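Local coordinates for protein endo-beta-1,4-glucanase (cellulase B) (Bacillus halodurans, PDB 4V2X) that probably hydrolyses beta-1,4-glucans and related plant polysaccharides, joining a family 5 glycoside hydrolase module to an Ig-like module and a family 46 carbohydrate-binding module, at residues 205-210 and 241-246; 218-223 and 259-264; 233-238 and 264-269. One frame throughout, in Å; residues are numbered along the deposited sequence.

Interaction 1: residues 205-210 and 241-246; sequences GEIREN and PTMETA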
loop_
_atom_site.group_PDB
_atom_site.type_symbol
_atom_site.label_atom_id
_atom_site.label_comp_id
_atom_site.label_asym_id
_atom_site.label_seq_id
_atom_site.Cartn_x
_atom_site.Cartn_y
_atom_site.Cartn_z
ATOM N N GLY A 205 -7.524 -17.891 -2.527
ATOM C CA GLY A 205 -8.246 -17.091 -3.512
ATOM C C GLY A 205 -9.243 -16.113 -2.917
ATOM O O GLY A 205 -10.223 -15.753 -3.569
ATOM N N GLU A 206 -8.991 -15.681 -1.682
ATOM C CA GLU A 206 -9.833 -14.695 -1.011
ATOM C C GLU A 206 -8.962 -13.547 -0.509
ATOM O O GLU A 206 -9.054 -13.144 0.654
ATOM C CB GLU A 206 -10.602 -15.337 0.150
ATOM C CG GLU A 206 -11.581 -16.418 -0.288
ATOM C CD GLU A 206 -12.498 -16.883 0.833
ATOM O OE1 GLU A 206 -12.170 -16.666 2.023
ATOM O OE2 GLU A 206 -13.552 -17.477 0.526
ATOM N N ILE A 207 -8.122 -13.027 -1.401
ATOM C CA ILE A 207 -7.218 -11.929 -1.069
ATOM C C ILE A 207 -7.966 -10.608 -1.193
ATOM O O ILE A 207 -8.409 -10.240 -2.277
ATOM C CB ILE A 207 -5.973 -11.906 -1.979
ATOM C CG1 ILE A 207 -5.205 -13.228 -1.870
ATOM C CG2 ILE A 207 -5.067 -10.737 -1.610
ATOM C CD1 ILE A 207 -4.150 -13.418 -2.941
ATOM N N ARG A 208 -8.103 -9.905 -0.078
ATOM C CA ARG A 208 -8.822 -8.641 -0.021
ATOM C C ARG A 208 -7.819 -7.496 0.066
ATOM O O ARG A 208 -6.634 -7.715 0.322
ATOM C CB ARG A 208 -9.779 -8.647 1.174
ATOM C CG ARG A 208 -10.826 -9.751 1.075
ATOM C CD ARG A 208 -11.902 -9.657 2.143
ATOM N NE ARG A 208 -11.470 -10.215 3.427
ATOM C CZ ARG A 208 -11.433 -11.515 3.730
ATOM N NH1 ARG A 208 -11.785 -12.443 2.842
ATOM N NH2 ARG A 208 -11.021 -11.895 4.938
ATOM N N GLU A 209 -8.287 -6.270 -0.156
ATOM C CA GLU A 209 -7.386 -5.121 -0.236
ATOM C C GLU A 209 -6.546 -4.940 1.023
ATOM O O GLU A 209 -5.349 -4.653 0.943
ATOM C CB GLU A 209 -8.172 -3.834 -0.533
ATOM C CG GLU A 209 -7.298 -2.614 -0.811
ATOM C CD GLU A 209 -6.260 -2.856 -1.894
ATOM O OE1 GLU A 209 -6.557 -3.593 -2.861
ATOM O OE2 GLU A 209 -5.141 -2.309 -1.782
ATOM N N ASN A 210 -7.168 -5.127 2.182
ATOM C CA ASN A 210 -6.478 -4.951 3.460
ATOM C C ASN A 210 -5.374 -5.980 3.698
ATOM O O ASN A 210 -4.425 -5.733 4.444
ATOM C CB ASN A 210 -7.489 -4.998 4.607
ATOM C CG ASN A 210 -6.841 -4.804 5.970
ATOM O OD1 ASN A 210 -6.107 -3.835 6.196
ATOM N ND2 ASN A 210 -7.099 -5.731 6.884
ATOM N N PRO A 241 8.080 -13.274 0.245
ATOM C CA PRO A 241 7.090 -13.816 -0.668
ATOM C C PRO A 241 6.049 -12.818 -1.146
ATOM O O PRO A 241 5.751 -11.834 -0.467
ATOM C CB PRO A 241 6.389 -14.856 0.197
ATOM C CG PRO A 241 6.382 -14.221 1.551
ATOM C CD PRO A 241 7.713 -13.533 1.652
ATOM N N THR A 242 5.464 -13.107 -2.302
ATOM C CA THR A 242 4.177 -12.533 -2.665
ATOM C C THR A 242 3.062 -13.206 -1.860
ATOM O O THR A 242 3.247 -14.296 -1.297
ATOM C CB THR A 242 3.861 -12.767 -4.151
ATOM O OG1 THR A 242 3.956 -14.166 -4.431
ATOM C CG2 THR A 242 4.820 -12.027 -5.031
ATOM N N MET A 243 1.894 -12.573 -1.832
ATOM C CA MET A 243 0.697 -13.184 -1.233
ATOM C C MET A 243 0.429 -14.520 -1.921
ATOM O O MET A 243 0.464 -14.607 -3.160
ATOM C CB MET A 243 -0.530 -12.273 -1.387
ATOM C CG MET A 243 -1.693 -12.619 -0.456
ATOM S SD MET A 243 -1.384 -12.191 1.273
ATOM C CE MET A 243 -1.422 -10.404 1.159
ATOM N N GLU A 244 0.202 -15.550 -1.106
ATOM C CA GLU A 244 -0.032 -16.930 -1.571
ATOM C C GLU A 244 1.121 -17.494 -2.404
ATOM O O GLU A 244 0.972 -18.535 -3.048
ATOM C CB GLU A 244 -1.350 -17.023 -2.356
ATOM C CG GLU A 244 -2.589 -16.779 -1.515
ATOM C CD GLU A 244 -3.889 -17.011 -2.267
ATOM O OE1 GLU A 244 -3.867 -17.242 -3.496
ATOM O OE2 GLU A 244 -4.946 -16.970 -1.615
ATOM N N THR A 245 2.275 -16.833 -2.350
ATOM C CA THR A 245 3.391 -17.050 -3.280
ATOM C C THR A 245 2.920 -17.139 -4.737
ATOM O O THR A 245 3.513 -17.851 -5.552
ATOM C CB THR A 245 4.254 -18.272 -2.905
ATOM O OG1 THR A 245 3.427 -19.441 -2.826
ATOM C CG2 THR A 245 4.999 -18.043 -1.557
ATOM N N ALA A 246 1.894 -16.353 -5.059
ATOM C CA ALA A 246 1.293 -16.336 -6.387
ATOM C C ALA A 246 1.990 -15.311 -7.289
ATOM O O ALA A 246 2.811 -14.526 -6.828
ATOM C CB ALA A 246 -0.190 -16.038 -6.269
HETATM O O HOH W 1 -6.724 -16.004 0.306
#
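E244 sets its CG anti to the carbonyl carbon (chi1 -67°) and runs extended from there, which carries its carboxylate across to the backbone of G205 and over the end of I207. OE2 accepts from G205 N at 2.9 Å through its syn lone pair, with an N-H...O angle of 161°. A water adds a second link, donating to E244 OE2 at 2.8 Å and accepting from E206 N, so one carboxylate oxygen serves two successive peptide N-H groups, one directly and one through the water. Both segments belong to the (beta/alpha)8 barrel of the family 5 glycoside hydrolases: 241-246 leads out of strand 238-241 toward helix 249-262, while segment 205-210 runs into the start of helix 209-227. An alanine at E244 would take away the acceptor and is likely to leave G205 N without its mate and the bridging water with one anchor fewer. Beside the polar link lies an apolar one. I207 CD1 meets M243 CG at 3.6 Å, the two side chains running antiparallel alongside one another, and the same methyl lies 3.7 Å from E244 CD. L251 of helix 249-262 touches both I207 and M243, while H211 and L215 of helix 209-227 also pack on M243.

Interaction 2: residues 218-223 and 259-264; sequences LNTVFF and IDKLDD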
loop_
_atom_site.group_PDB
_atom_site.type_symbol
_atom_site.label_atom_id
_atom_site.label_comp_id
_atom_site.label_asym_id
_atom_site.label_seq_id
_atom_site.Cartn_x
_atom_site.Cartn_y
_atom_site.Cartn_z
ATOM N N LEU A 218 4.313 -7.782 7.880
ATOM C CA LEU A 218 5.031 -8.991 8.297
ATOM C C LEU A 218 6.416 -9.045 7.677
ATOM O O LEU A 218 7.392 -9.353 8.346
ATOM C CB LEU A 218 4.267 -10.258 7.903
ATOM C CG LEU A 218 2.977 -10.565 8.647
ATOM C CD1 LEU A 218 2.313 -11.760 7.990
ATOM C CD2 LEU A 218 3.224 -10.844 10.123
ATOM N N ASN A 219 6.493 -8.756 6.389
ATOM C CA ASN A 219 7.776 -8.736 5.704
ATOM C C ASN A 219 8.710 -7.675 6.281
ATOM O O ASN A 219 9.917 -7.876 6.374
ATOM C CB ASN A 219 7.585 -8.518 4.199
ATOM C CG ASN A 219 7.148 -9.782 3.470
ATOM O OD1 ASN A 219 7.430 -10.893 3.912
ATOM N ND2 ASN A 219 6.476 -9.615 2.333
ATOM N N THR A 220 8.130 -6.545 6.665
ATOM C CA THR A 220 8.899 -5.391 7.120
ATOM C C THR A 220 9.434 -5.585 8.534
ATOM O O THR A 220 10.596 -5.285 8.810
ATOM C CB THR A 220 8.025 -4.130 7.047
ATOM O OG1 THR A 220 7.666 -3.911 5.684
ATOM C CG2 THR A 220 8.758 -2.891 7.583
ATOM N N VAL A 221 8.591 -6.084 9.429
ATOM C CA VAL A 221 9.030 -6.343 10.792
ATOM C C VAL A 221 10.092 -7.453 10.832
ATOM O O VAL A 221 11.025 -7.407 11.622
ATOM C CB VAL A 221 7.849 -6.643 11.740
ATOM C CG1 VAL A 221 7.139 -7.936 11.370
ATOM C CG2 VAL A 221 8.336 -6.665 13.187
ATOM N N PHE A 222 9.939 -8.448 9.965
ATOM C CA PHE A 222 10.931 -9.508 9.814
ATOM C C PHE A 222 12.277 -8.904 9.412
ATOM O O PHE A 222 13.303 -9.182 10.035
ATOM C CB PHE A 222 10.389 -10.524 8.793
ATOM C CG PHE A 222 11.423 -11.387 8.135
ATOM C CD1 PHE A 222 11.935 -12.499 8.777
ATOM C CD2 PHE A 222 11.821 -11.130 6.830
ATOM C CE1 PHE A 222 12.857 -13.322 8.149
ATOM C CE2 PHE A 222 12.744 -11.942 6.199
ATOM C CZ PHE A 222 13.260 -13.045 6.861
ATOM N N PHE A 223 12.254 -8.041 8.404
ATOM C CA PHE A 223 13.456 -7.338 7.957
ATOM C C PHE A 223 14.109 -6.569 9.111
ATOM O O PHE A 223 15.308 -6.723 9.369
ATOM C CB PHE A 223 13.102 -6.401 6.804
ATOM C CG PHE A 223 14.223 -5.503 6.373
ATOM C CD1 PHE A 223 15.109 -5.906 5.386
ATOM C CD2 PHE A 223 14.369 -4.238 6.935
ATOM C CE1 PHE A 223 16.132 -5.073 4.977
ATOM C CE2 PHE A 223 15.394 -3.401 6.526
ATOM C CZ PHE A 223 16.274 -3.817 5.551
ATOM N N ILE A 259 9.923 -4.489 -1.197
ATOM C CA ILE A 259 11.361 -4.647 -1.372
ATOM C C ILE A 259 12.015 -3.292 -1.657
ATOM O O ILE A 259 13.062 -2.988 -1.097
ATOM C CB ILE A 259 11.690 -5.671 -2.485
ATOM C CG1 ILE A 259 11.351 -7.080 -2.002
ATOM C CG2 ILE A 259 13.163 -5.600 -2.881
ATOM C CD1 ILE A 259 11.423 -8.149 -3.075
ATOM N N ASP A 260 11.386 -2.493 -2.514
ATOM C CA ASP A 260 11.905 -1.166 -2.882
ATOM C C ASP A 260 12.026 -0.269 -1.644
ATOM O O ASP A 260 13.038 0.409 -1.439
ATOM C CB ASP A 260 10.979 -0.523 -3.924
ATOM C CG ASP A 260 11.552 0.750 -4.532
ATOM O OD1 ASP A 260 12.773 0.828 -4.724
ATOM O OD2 ASP A 260 10.761 1.662 -4.841
ATOM N N LYS A 261 10.982 -0.293 -0.821
ATOM C CA LYS A 261 10.909 0.477 0.416
ATOM C C LYS A 261 12.050 0.175 1.386
ATOM O O LYS A 261 12.601 1.081 2.023
ATOM C CB LYS A 261 9.574 0.169 1.102
ATOM C CG LYS A 261 9.363 0.854 2.434
ATOM C CD LYS A 261 8.136 0.305 3.142
ATOM C CE LYS A 261 8.383 -1.069 3.745
ATOM N NZ LYS A 261 7.219 -1.499 4.564
ATOM N N LEU A 262 12.394 -1.098 1.509
ATOM C CA LEU A 262 13.344 -1.536 2.522
ATOM C C LEU A 262 14.774 -1.112 2.208
ATOM O O LEU A 262 15.617 -1.121 3.102
ATOM C CB LEU A 262 13.254 -3.051 2.727
ATOM C CG LEU A 262 11.902 -3.489 3.312
ATOM C CD1 LEU A 262 11.764 -4.994 3.289
ATOM C CD2 LEU A 262 11.694 -2.957 4.724
ATOM N N ASP A 263 15.040 -0.754 0.951
ATOM C CA ASP A 263 16.279 -0.068 0.576
ATOM C C ASP A 263 17.500 -0.869 1.024
ATOM O O ASP A 263 18.400 -0.349 1.680
ATOM C CB ASP A 263 16.272 1.339 1.184
ATOM C CG ASP A 263 17.339 2.250 0.604
ATOM O OD1 ASP A 263 17.715 2.093 -0.572
ATOM O OD2 ASP A 263 17.798 3.133 1.338
ATOM N N ASP A 264 17.505 -2.146 0.659
ATOM C CA ASP A 264 18.512 -3.108 1.096
ATOM C C ASP A 264 18.961 -3.910 -0.114
ATOM O O ASP A 264 18.128 -4.302 -0.927
ATOM C CB ASP A 264 17.908 -4.054 2.134
ATOM C CG ASP A 264 18.916 -5.032 2.698
ATOM O OD1 ASP A 264 19.567 -4.692 3.712
ATOM O OD2 ASP A 264 19.042 -6.153 2.155
#
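Polar contact between the segments rests on K261 and T220, whose side chains meet nearly perpendicular to each other. The lysine chain, extended at first and then bent at chi3 (75°), swings its ammonium group back to T220, and NZ donates to OG1 at 2.7 Å. T220 OG1 is also hydrogen-bonded to the backbone carbonyl of D216, one turn earlier. K261 NZ forms a salt bridge with D216 and another with D217 of the second subunit; because D216 and D217 are calcium ligands, this lysine sits among metal-binding carboxylates, whose negative charge it probably offsets in part.

The surroundings are those of two neighbouring outer helices of the (beta/alpha)8 barrel, 209-227 and 249-262, which pack side by side over strand 267-273; L267 of that strand touches both F223 and L262.

Apolar packing centres on the F223 ring. L262 CB lies over one face, 4.1 Å from the ring centroid and only 8° off the normal, a CH-pi contact. The leucine's branches continue across the same ring, CD2 reaching 3.7 Å from F223 CD2 and CD1 approaching CG and CB. L262 CD2 also stands 4.1 Å from T220 CG2, linking the apolar patch to the polar one.

Edge contact comes from D264, beyond the helix end, where D263 leaves helical geometry with positive phi. D264 CB approaches F223 CE1 at 3.5 Å near the ring plane, and its carboxylate is turned 82° from the ring. The carboxylate itself is held elsewhere: OD2 accepts from N266 N, and OD1 forms a salt bridge with R227 of helix 209-227.

Interaction 3: residues 233-238 and 264-269; sequences NDIRPL and DPNLIA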
loop_
_atom_site.group_PDB
_atom_site.type_symbol
_atom_site.label_atom_id
_atom_site.label_comp_id
_atom_site.label_asym_id
_atom_site.label_seq_id
_atom_site.Cartn_x
_atom_site.Cartn_y
_atom_site.Cartn_z
ATOM N N ASN A 233 23.724 -10.977 10.437
ATOM C CA ASN A 233 22.340 -10.700 10.034
ATOM C C ASN A 233 22.116 -9.315 9.443
ATOM O O ASN A 233 21.032 -9.025 8.924
ATOM C CB ASN A 233 21.389 -10.936 11.210
ATOM C CG ASN A 233 21.324 -12.395 11.623
ATOM O OD1 ASN A 233 21.822 -13.280 10.916
ATOM N ND2 ASN A 233 20.703 -12.657 12.762
ATOM N N ASP A 234 23.135 -8.458 9.518
ATOM C CA ASP A 234 23.098 -7.173 8.826
ATOM C C ASP A 234 23.181 -7.330 7.306
ATOM O O ASP A 234 22.702 -6.467 6.577
ATOM C CB ASP A 234 24.209 -6.236 9.330
ATOM C CG ASP A 234 25.603 -6.811 9.152
ATOM O OD1 ASP A 234 25.770 -8.050 9.193
ATOM O OD2 ASP A 234 26.545 -6.005 8.986
ATOM N N ILE A 235 23.781 -8.424 6.842
ATOM C CA ILE A 235 23.906 -8.697 5.408
ATOM C C ILE A 235 23.277 -10.020 4.933
ATOM O O ILE A 235 23.213 -10.266 3.728
ATOM C CB ILE A 235 25.385 -8.654 4.953
ATOM C CG1 ILE A 235 26.216 -9.765 5.616
ATOM C CG2 ILE A 235 25.980 -7.286 5.250
ATOM C CD1 ILE A 235 27.614 -9.898 5.047
ATOM N N ARG A 236 22.810 -10.859 5.856
ATOM C CA ARG A 236 22.263 -12.168 5.484
ATOM C C ARG A 236 21.128 -11.987 4.494
ATOM O O ARG A 236 20.231 -11.179 4.728
ATOM C CB ARG A 236 21.743 -12.915 6.707
ATOM C CG ARG A 236 21.279 -14.337 6.413
ATOM C CD ARG A 236 20.776 -15.037 7.664
ATOM N NE ARG A 236 21.754 -14.964 8.747
ATOM C CZ ARG A 236 22.887 -15.662 8.813
ATOM N NH1 ARG A 236 23.218 -16.531 7.863
ATOM N NH2 ARG A 236 23.709 -15.481 9.847
ATOM N N PRO A 237 21.158 -12.739 3.379
ATOM C CA PRO A 237 20.043 -12.624 2.449
ATOM C C PRO A 237 18.700 -13.009 3.070
ATOM O O PRO A 237 18.617 -13.963 3.849
ATOM C CB PRO A 237 20.435 -13.590 1.329
ATOM C CG PRO A 237 21.921 -13.475 1.310
ATOM C CD PRO A 237 22.298 -13.438 2.764
ATOM N N LEU A 238 17.673 -12.248 2.716
ATOM C CA LEU A 238 16.324 -12.456 3.220
ATOM C C LEU A 238 15.393 -12.682 2.050
ATOM O O LEU A 238 15.475 -11.996 1.022
ATOM C CB LEU A 238 15.851 -11.247 4.024
ATOM C CG LEU A 238 16.775 -10.840 5.169
ATOM C CD1 LEU A 238 16.214 -9.632 5.896
ATOM C CD2 LEU A 238 17.001 -11.996 6.128
ATOM N N ASP A 264 17.505 -2.146 0.659
ATOM C CA ASP A 264 18.512 -3.108 1.096
ATOM C C ASP A 264 18.961 -3.910 -0.114
ATOM O O ASP A 264 18.128 -4.302 -0.927
ATOM C CB ASP A 264 17.908 -4.054 2.134
ATOM C CG ASP A 264 18.916 -5.032 2.698
ATOM O OD1 ASP A 264 19.567 -4.692 3.712
ATOM O OD2 ASP A 264 19.042 -6.153 2.155
ATOM N N PRO A 265 20.275 -4.165 -0.238
ATOM C CA PRO A 265 20.799 -4.836 -1.430
ATOM C C PRO A 265 20.723 -6.372 -1.424
ATOM O O PRO A 265 21.060 -6.997 -2.434
ATOM C CB PRO A 265 22.268 -4.389 -1.442
ATOM C CG PRO A 265 22.612 -4.236 0.002
ATOM C CD PRO A 265 21.360 -3.745 0.676
ATOM N N ASN A 266 20.300 -6.975 -0.313
ATOM C CA ASN A 266 20.375 -8.424 -0.139
ATOM C C ASN A 266 18.998 -9.037 0.092
ATOM O O ASN A 266 18.797 -9.818 1.022
ATOM C CB ASN A 266 21.333 -8.756 1.006
ATOM C CG ASN A 266 22.766 -8.340 0.699
ATOM O OD1 ASN A 266 23.101 -8.030 -0.444
ATOM N ND2 ASN A 266 23.611 -8.323 1.715
ATOM N N LEU A 267 18.053 -8.663 -0.767
ATOM C CA LEU A 267 16.686 -9.180 -0.694
ATOM C C LEU A 267 16.380 -10.050 -1.918
ATOM O O LEU A 267 16.808 -9.757 -3.044
ATOM C CB LEU A 267 15.680 -8.036 -0.567
ATOM C CG LEU A 267 15.812 -7.168 0.695
ATOM C CD1 LEU A 267 14.784 -6.040 0.695
ATOM C CD2 LEU A 267 15.696 -8.012 1.955
ATOM N N ILE A 268 15.652 -11.134 -1.669
ATOM C CA ILE A 268 15.305 -12.107 -2.689
ATOM C C ILE A 268 13.789 -12.224 -2.716
ATOM O O ILE A 268 13.166 -12.375 -1.668
ATOM C CB ILE A 268 15.919 -13.490 -2.372
ATOM C CG1 ILE A 268 17.448 -13.396 -2.310
ATOM C CG2 ILE A 268 15.502 -14.514 -3.417
ATOM C CD1 ILE A 268 18.099 -14.623 -1.710
ATOM N N ALA A 269 13.200 -12.146 -3.908
ATOM C CA ALA A 269 11.758 -12.364 -4.056
ATOM C C ALA A 269 11.477 -13.855 -4.233
ATOM O O ALA A 269 12.247 -14.558 -4.892
ATOM C CB ALA A 269 11.219 -11.586 -5.246
HETATM O O HOH W 2 22.149 -5.756 3.821
#
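L238 pairs with L267 in a parallel bridge, their CA atoms 5.1 Å apart, and L238 is hydrogen-bonded to the residues flanking its partner, its N donating to N266 O at 3.2 Å and its O accepting from I268 N at 2.8 Å, with CA-H...O contacts from P237 to N266 O and from L267 to L238 O alongside.

N266 extends the link beyond the bridge by means of its side chain. With CG anti to the carbonyl carbon (chi1 -65°), its ND2 reaches I235 O at 2.8 Å. The donor lies in the plane of that carbonyl, on a lone pair, yet the bond is bent, with an N-H...O angle of 137°. The backbone of the same asparagine is held by an Asx turn, in which N266 N donates to D264 OD2 from above the carboxylate plane. A water donates to both D264 OD1 and D234 O, tying the two loops together once more.

These are the first residues of neighbouring strands 238-241 and 267-273 in the (beta/alpha)8 barrel, together with the loops that lead into them. On one side of the sheet, L267 CD2 packs against L238 CB at 3.8 Å, and L262 of helix 249-262 also touches L267. I268 CD1 instead approaches P237 CB at 4.0 Å, where I58 of helix 58-64 touches both residues.

Within the 233-238 loop, R236 grips N233 OD1 side-on through NE at 2.7 Å and NH2 at 3.1 Å, the oxygen lying in the guanidinium plane. Its NH1 and NH2 are also bonded to backbone carbonyls that include L190 O and Y186 O.

Overall arrangement
Interactions 2 and 3 are buried neighbours with centres about 9 Å apart, whereas interaction 1 lies at the surface, its centre about 17 Å from that of interaction 2 and 22 Å from that of interaction 3. Interactions 1 and 2 both use helix 209-227, at its start and farther along it, and meet where P241 packs on N219. Interactions 2 and 3 share D264, which borders an aromatic ring in one and closes an Asx turn in the other; F222 and F223 pack on L238, joining helix to strand. Chemistry follows place: a carboxylate and a water span the surface loops, leucine, phenylalanine and a lysine join the outer helices, and main-chain bonds, supplemented by an asparagine side chain and a water, unite the barrel strands and their lead-in loops.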